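PDB 3BEM: putative NAD(P)H nitroreductase MhqN, which is a putative FMN-dependent nitroreductase that works as a homodimer and may contribute to the degradation of aromatic compounds. Local coordinates for residues Gln57-Val62 against Ser148-Met153. The protein carries 3 engineered substitutions. Sequence-based numbering, arbitrary orientation. Where two conformers were deposited one is given.
Sequences QHTKYV and SLSAMM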
ATOM      1  N   GLN B  57      -9.079   3.061  -9.848  1.00 15.20           N
ATOM      2  CA  GLN B  57      -7.804   3.727 -10.153  1.00 12.49           C
ATOM      3  C   GLN B  57      -7.768   5.160  -9.500  1.00 15.51           C
ATOM      4  O   GLN B  57      -7.592   6.199 -10.159  1.00 17.61           O
ATOM      5  CB  GLN B  57      -7.598   3.721 -11.642  1.00 14.80           C
ATOM      6  CG  GLN B  57      -7.496   2.332 -12.207  1.00 15.62           C
ATOM      7  CD  GLN B  57      -7.681   2.306 -13.717  1.00 17.45           C
ATOM      8  OE1 GLN B  57      -6.793   2.732 -14.425  1.00 17.44           O
ATOM      9  NE2 GLN B  57      -8.865   1.848 -14.206  1.00 16.78           N
ATOM     10  N   HIS B  58      -7.899   5.145  -8.179  1.00 15.14           N
ATOM     11  CA  HIS B  58      -8.040   6.301  -7.314  1.00 16.44           C
ATOM     12  C   HIS B  58      -6.839   7.247  -7.317  1.00 18.80           C
ATOM     13  O   HIS B  58      -6.981   8.410  -6.957  1.00 16.90           O
ATOM     14  CB  HIS B  58      -8.273   5.878  -5.860  1.00 15.64           C
ATOM     15  CG  HIS B  58      -9.370   4.883  -5.676  1.00 14.68           C
ATOM     16  ND1 HIS B  58      -9.289   3.596  -6.174  1.00 15.76           N
ATOM     17  CD2 HIS B  58     -10.547   4.960  -5.016  1.00 16.54           C
ATOM     18  CE1 HIS B  58     -10.372   2.927  -5.825  1.00 15.16           C
ATOM     19  NE2 HIS B  58     -11.167   3.737  -5.131  1.00 15.59           N
ATOM     20  N   THR B  59      -5.674   6.726  -7.665  1.00 14.89           N
ATOM     21  CA  THR B  59      -4.392   7.361  -7.403  1.00 14.98           C
ATOM     22  C   THR B  59      -3.969   8.273  -8.530  1.00 18.71           C
ATOM     23  O   THR B  59      -4.065   7.919  -9.732  1.00 18.98           O
ATOM     24  CB  THR B  59      -3.272   6.308  -7.114  1.00 15.18           C
ATOM     25  OG1 THR B  59      -3.741   5.306  -6.229  1.00 17.80           O
ATOM     26  CG2 THR B  59      -2.001   6.944  -6.479  1.00 13.05           C
ATOM     27  N   LYS B  60      -3.502   9.453  -8.143  1.00 16.20           N
ATOM     28  CA  LYS B  60      -2.800  10.360  -9.028  1.00 18.71           C
ATOM     29  C   LYS B  60      -1.444  10.692  -8.435  1.00 16.89           C
ATOM     30  O   LYS B  60      -1.261  10.656  -7.197  1.00 17.33           O
ATOM     31  CB  LYS B  60      -3.624  11.612  -9.340  1.00 20.41           C
ATOM     32  CG  LYS B  60      -4.856  11.332 -10.215  1.00 28.82           C
ATOM     33  CD  LYS B  60      -5.354  12.576 -11.021  1.00 29.55           C
ATOM     34  CE  LYS B  60      -6.104  12.151 -12.308  1.00 34.25           C
ATOM     35  NZ  LYS B  60      -6.097  13.200 -13.362  1.00 44.70           N
ATOM     36  N   TYR B  61      -0.484  10.974  -9.298  1.00 15.53           N
ATOM     37  CA  TYR B  61       0.833  11.444  -8.868  1.00 15.06           C
ATOM     38  C   TYR B  61       1.156  12.823  -9.436  1.00 17.21           C
ATOM     39  O   TYR B  61       0.977  13.058 -10.653  1.00 18.11           O
ATOM     40  CB  TYR B  61       1.937  10.472  -9.270  1.00 15.96           C
ATOM     41  CG  TYR B  61       1.864   9.099  -8.629  1.00 15.65           C
ATOM     42  CD1 TYR B  61       1.013   8.130  -9.124  1.00 15.98           C
ATOM     43  CD2 TYR B  61       2.703   8.766  -7.581  1.00 15.93           C
ATOM     44  CE1 TYR B  61       0.921   6.887  -8.538  1.00 15.82           C
ATOM     45  CE2 TYR B  61       2.651   7.540  -6.997  1.00 17.02           C
ATOM     46  CZ  TYR B  61       1.758   6.588  -7.477  1.00 15.62           C
ATOM     47  OH  TYR B  61       1.742   5.389  -6.849  1.00 16.06           O
ATOM     48  N   VAL B  62       1.572  13.751  -8.576  1.00 14.62           N
ATOM     49  CA  VAL B  62       2.138  14.997  -9.047  1.00 17.12           C
ATOM     50  C   VAL B  62       3.621  14.840  -8.829  1.00 18.35           C
ATOM     51  O   VAL B  62       4.088  14.682  -7.679  1.00 17.45           O
ATOM     52  CB  VAL B  62       1.595  16.177  -8.328  1.00 17.16           C
ATOM     53  CG1 VAL B  62       2.328  17.439  -8.800  1.00 18.65           C
ATOM     54  CG2 VAL B  62       0.083  16.268  -8.583  1.00 16.82           C
ATOM     55  N   SER B 148      -2.189   4.134  -1.223  1.00 15.72           N
ATOM     56  CA  SER B 148      -1.069   3.531  -0.497  1.00 15.95           C
ATOM     57  C   SER B 148      -0.626   2.201  -1.110  1.00 16.03           C
ATOM     58  O   SER B 148       0.561   1.911  -1.168  1.00 15.77           O
ATOM     59  CB  SER B 148      -1.424   3.403   1.021  1.00 16.61           C
ATOM     60  OG  SER B 148      -1.601   4.676   1.637  1.00 16.23           O
ATOM     61  N   LEU B 149      -1.580   1.381  -1.559  1.00 16.07           N
ATOM     62  CA  LEU B 149      -1.266   0.203  -2.371  1.00 13.24           C
ATOM     63  C   LEU B 149      -0.399   0.650  -3.581  1.00 16.10           C
ATOM     64  O   LEU B 149       0.595   0.015  -3.908  1.00 16.55           O
ATOM     65  CB  LEU B 149      -2.530  -0.441  -2.879  1.00 14.53           C
ATOM     66  CG  LEU B 149      -3.401  -1.177  -1.847  1.00 13.83           C
ATOM     67  CD1 LEU B 149      -4.742  -1.499  -2.526  1.00 17.02           C
ATOM     68  CD2 LEU B 149      -2.772  -2.477  -1.311  1.00 15.94           C
ATOM     69  N   SER B 150      -0.849   1.696  -4.271  1.00 14.81           N
ATOM     70  CA  SER B 150      -0.171   2.206  -5.458  1.00 14.19           C
ATOM     71  C   SER B 150       1.245   2.655  -5.092  1.00 16.33           C
ATOM     72  O   SER B 150       2.215   2.346  -5.794  1.00 16.47           O
ATOM     73  CB  SER B 150      -0.983   3.388  -6.021  1.00 14.64           C
ATOM     74  OG  SER B 150      -0.432   3.826  -7.232  1.00 17.77           O
ATOM     75  N   ALA B 151       1.364   3.364  -3.970  1.00 15.43           N
ATOM     76  CA  ALA B 151       2.656   3.897  -3.542  1.00 13.73           C
ATOM     77  C   ALA B 151       3.659   2.783  -3.286  1.00 12.44           C
ATOM     78  O   ALA B 151       4.846   2.924  -3.562  1.00 15.07           O
ATOM     79  CB  ALA B 151       2.451   4.757  -2.305  1.00 14.49           C
HETATM   80  N   MSE B 152       3.227   1.675  -2.679  1.00 13.90           N
HETATM   81  CA  MSE B 152       4.136   0.570  -2.435  1.00 13.95           C
HETATM   82  C   MSE B 152       4.642  -0.022  -3.745  1.00 14.62           C
HETATM   83  O   MSE B 152       5.820  -0.352  -3.898  1.00 13.64           O
HETATM   84  CB  MSE B 152       3.467  -0.491  -1.583  1.00 14.68           C
HETATM   85  CG  MSE B 152       4.332  -1.641  -1.196  1.00 12.78           C
HETATM   86 SE   MSE B 152       5.610  -1.209   0.236  0.75 18.44          SE
HETATM   87  CE  MSE B 152       7.241  -0.946  -0.772  1.00 14.49           C
HETATM   88  N   MSE B 153       3.726  -0.150  -4.711  1.00 14.67           N
HETATM   89  CA  MSE B 153       4.092  -0.584  -6.044  0.50 12.71           C
HETATM   90  C   MSE B 153       5.092   0.390  -6.677  1.00 13.87           C
HETATM   91  O   MSE B 153       6.080  -0.037  -7.300  1.00 15.15           O
HETATM   92  CB  MSE B 153       2.845  -0.774  -6.937  0.50 11.40           C
HETATM   93  CG  MSE B 153       3.192  -1.140  -8.346  0.50 11.87           C
HETATM   94 SE   MSE B 153       3.730  -2.934  -8.493  0.63 18.58          SE
HETATM   95  CE  MSE B 153       1.899  -3.824  -8.553  0.50 11.23           C
TER
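The Tyr-61 ring meets Ser-150 at its edge, with the serine OG close to the ring plane. Thr-59 CG2, from the same strand, sits over one face of the ring near the CE1 edge, 3.6 Å from Tyr-61 CE1. Beyond the contact, Tyr-61 also meets the ring of Phe-44, the two planes about 50° apart, and touches Leu-90 and Val-92 of strand 88-95. The phenol OH and Ser-150 OG share a hydrogen bond of 2.7 Å, and either could be the donor. It joins two buried hydroxyls. Ser-150 OG is anti to its own backbone N (chi1 -175°), which turns it from the helix toward the phenol.

Thr-59 lies alongside the same serine. Its CG2 is 3.6 Å from Ser-150 OG, and its OG1 is 3.4 Å from Ser-150 CB. Both are packing contacts. A glycine here would probably open a gap beside Ser-150 and against the Tyr-61 ring, leaving both hydroxyls less firmly placed.

The axes of strand 59-62 and helix 148-153 cross at -53° and approach to 9.0 Å. On the helix, neighbouring Leu-149 touches FMN. Tyr-61 and Val-62 pair with a parallel strand of the second subunit. The contact thus packs a strand that is outermost within its own chain, but continued by the second subunit, on the long helix 136-161, as expected in the alpha/beta fold of dimeric FMN-dependent nitroreductases.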